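Local coordinates for protein cycloalternan-forming enzyme (Listeria monocytogenes serovar 1/2a, PDB 5F7U) that is a multidomain family 31 glycoside hydrolase-type enzyme, with a TIM-barrel domain, beta-rich domains and a family 6 carbohydrate-binding module, at residues L506-N511 with T548-E553. The protein carries 1 engineered substitution. Sequence-based numbering, arbitrary orientation.
Sequences LLDFTN and TFSNGE
Two type I beta turns, D508-N511 and F549-G552, meet through the D508 carboxylate and the hydroxyls of T510 and S550. D508 CG stands anti to the backbone N (chi1 -180°), and OD2 reaches across to accept the backbone N-H of S550 on its syn lone pair (2.8 Å, 147°). OD1 stays with its own turn: T510 N meets it from above the carboxylate plane, closing an Asx turn, and T510 OG1 donates to its syn lone pair (2.6 Å). T510 OG1 and S550 OG, each in the crowded position between its backbone N and carbonyl carbon (chi1 76° for T510), lie 2.8 Å apart; T510 OG1 also takes a weak hydrogen bond from N551 N (3.4 Å). S550 OG packs on N511 CB (3.4 Å). The T510 and N551 side chains cross at about a right angle, T510 CG2 3.6 Å from N551 ND2. The F549 ring turns an edge to D508, CD2 3.4 Å from OD1, nearly perpendicular to the carboxylate. N551 OD1 forms a second Asx turn with E553 N. Within the TIM-barrel domain, 506-511 runs from the end of strand 505-506 to N511, N-cap of helix 512-520; 548-553 leads into helix 555-577, where T510 and E553 touch M558.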
loop_
_atom_site.group_PDB
_atom_site.type_symbol
_atom_site.label_atom_id
_atom_site.label_comp_id
_atom_site.label_asym_id
_atom_site.label_seq_id
_atom_site.Cartn_x
_atom_site.Cartn_y
_atom_site.Cartn_z
ATOM N N LEU A 506 -25.682 -4.250 -12.484
ATOM C CA LEU A 506 -24.597 -4.945 -11.784
ATOM C C LEU A 506 -24.855 -6.439 -11.660
ATOM O O LEU A 506 -25.983 -6.856 -11.410
ATOM C CB LEU A 506 -24.405 -4.387 -10.376
ATOM C CG LEU A 506 -23.817 -3.004 -10.176
ATOM C CD1 LEU A 506 -23.557 -2.854 -8.679
ATOM C CD2 LEU A 506 -22.497 -2.870 -10.944
ATOM N N LEU A 507 -23.807 -7.236 -11.864
ATOM C CA LEU A 507 -23.874 -8.663 -11.569
ATOM C C LEU A 507 -23.822 -8.832 -10.056
ATOM O O LEU A 507 -22.973 -8.246 -9.388
ATOM C CB LEU A 507 -22.715 -9.412 -12.254
ATOM C CG LEU A 507 -22.686 -10.949 -12.293
ATOM C CD1 LEU A 507 -22.222 -11.596 -10.992
ATOM C CD2 LEU A 507 -24.027 -11.526 -12.762
ATOM N N ASP A 508 -24.742 -9.618 -9.505
ATOM C CA ASP A 508 -24.711 -9.863 -8.074
ATOM C C ASP A 508 -23.647 -10.899 -7.719
ATOM O O ASP A 508 -23.904 -12.109 -7.788
ATOM C CB ASP A 508 -26.096 -10.295 -7.578
ATOM C CG ASP A 508 -26.131 -10.564 -6.071
ATOM O OD1 ASP A 508 -25.075 -10.465 -5.381
ATOM O OD2 ASP A 508 -27.241 -10.866 -5.572
ATOM N N PHE A 509 -22.459 -10.424 -7.328
ATOM C CA PHE A 509 -21.341 -11.312 -6.986
ATOM C C PHE A 509 -21.531 -12.110 -5.700
ATOM O O PHE A 509 -20.720 -12.983 -5.398
ATOM C CB PHE A 509 -19.984 -10.577 -7.059
ATOM C CG PHE A 509 -19.553 -10.310 -8.466
ATOM C CD1 PHE A 509 -18.885 -11.296 -9.199
ATOM C CD2 PHE A 509 -19.882 -9.106 -9.094
ATOM C CE1 PHE A 509 -18.517 -11.067 -10.527
ATOM C CE2 PHE A 509 -19.512 -8.870 -10.414
ATOM C CZ PHE A 509 -18.837 -9.865 -11.134
ATOM N N THR A 510 -22.631 -11.867 -4.988
ATOM C CA THR A 510 -22.992 -12.694 -3.816
ATOM C C THR A 510 -23.720 -13.978 -4.228
ATOM O O THR A 510 -23.916 -14.887 -3.407
ATOM C CB THR A 510 -23.836 -11.935 -2.742
ATOM O OG1 THR A 510 -25.203 -11.789 -3.150
ATOM C CG2 THR A 510 -23.239 -10.578 -2.397
ATOM N N ASN A 511 -24.123 -14.037 -5.497
ATOM C CA ASN A 511 -24.971 -15.094 -6.017
ATOM C C ASN A 511 -24.066 -16.058 -6.794
ATOM O O ASN A 511 -23.629 -15.735 -7.889
ATOM C CB ASN A 511 -26.067 -14.451 -6.894
ATOM C CG ASN A 511 -27.029 -15.455 -7.521
ATOM O OD1 ASN A 511 -26.702 -16.626 -7.711
ATOM N ND2 ASN A 511 -28.211 -14.976 -7.891
ATOM N N THR A 548 -30.955 -4.854 -2.925
ATOM C CA THR A 548 -30.933 -6.126 -2.183
ATOM C C THR A 548 -30.151 -7.202 -2.930
ATOM O O THR A 548 -30.393 -7.437 -4.119
ATOM C CB THR A 548 -32.370 -6.640 -1.919
ATOM O OG1 THR A 548 -33.155 -5.603 -1.310
ATOM C CG2 THR A 548 -32.359 -7.897 -1.004
ATOM N N PHE A 549 -29.246 -7.870 -2.209
ATOM C CA PHE A 549 -28.399 -8.921 -2.773
ATOM C C PHE A 549 -28.878 -10.317 -2.370
ATOM O O PHE A 549 -29.714 -10.460 -1.446
ATOM C CB PHE A 549 -26.938 -8.656 -2.413
ATOM C CG PHE A 549 -26.430 -7.353 -2.979
ATOM C CD1 PHE A 549 -26.816 -6.125 -2.418
ATOM C CD2 PHE A 549 -25.624 -7.345 -4.109
ATOM C CE1 PHE A 549 -26.392 -4.924 -2.973
ATOM C CE2 PHE A 549 -25.185 -6.142 -4.666
ATOM C CZ PHE A 549 -25.568 -4.929 -4.095
ATOM N N SER A 550 -28.369 -11.338 -3.060
ATOM C CA SER A 550 -28.829 -12.721 -2.840
ATOM C C SER A 550 -28.522 -13.248 -1.440
ATOM O O SER A 550 -29.178 -14.188 -0.974
ATOM C CB SER A 550 -28.252 -13.659 -3.892
ATOM O OG SER A 550 -26.900 -13.934 -3.588
ATOM N N ASN A 551 -27.517 -12.656 -0.796
ATOM C CA ASN A 551 -27.148 -12.980 0.575
ATOM C C ASN A 551 -28.076 -12.319 1.604
ATOM O O ASN A 551 -27.856 -12.454 2.799
ATOM C CB ASN A 551 -25.660 -12.661 0.848
ATOM C CG ASN A 551 -25.333 -11.164 0.790
ATOM O OD1 ASN A 551 -26.195 -10.327 0.508
ATOM N ND2 ASN A 551 -24.084 -10.831 1.050
ATOM N N GLY A 552 -29.099 -11.606 1.136
ATOM C CA GLY A 552 -30.068 -10.937 2.015
ATOM C C GLY A 552 -29.628 -9.565 2.501
ATOM O O GLY A 552 -30.436 -8.819 3.060
ATOM N N GLU A 553 -28.360 -9.224 2.271
ATOM C CA GLU A 553 -27.827 -7.915 2.639
ATOM C C GLU A 553 -28.272 -6.821 1.667
ATOM O O GLU A 553 -28.581 -7.078 0.493
ATOM C CB GLU A 553 -26.298 -7.939 2.727
ATOM C CG GLU A 553 -25.761 -8.892 3.792
ATOM C CD GLU A 553 -24.250 -8.872 3.902
ATOM O OE1 GLU A 553 -23.595 -7.997 3.285
ATOM O OE2 GLU A 553 -23.702 -9.714 4.648
#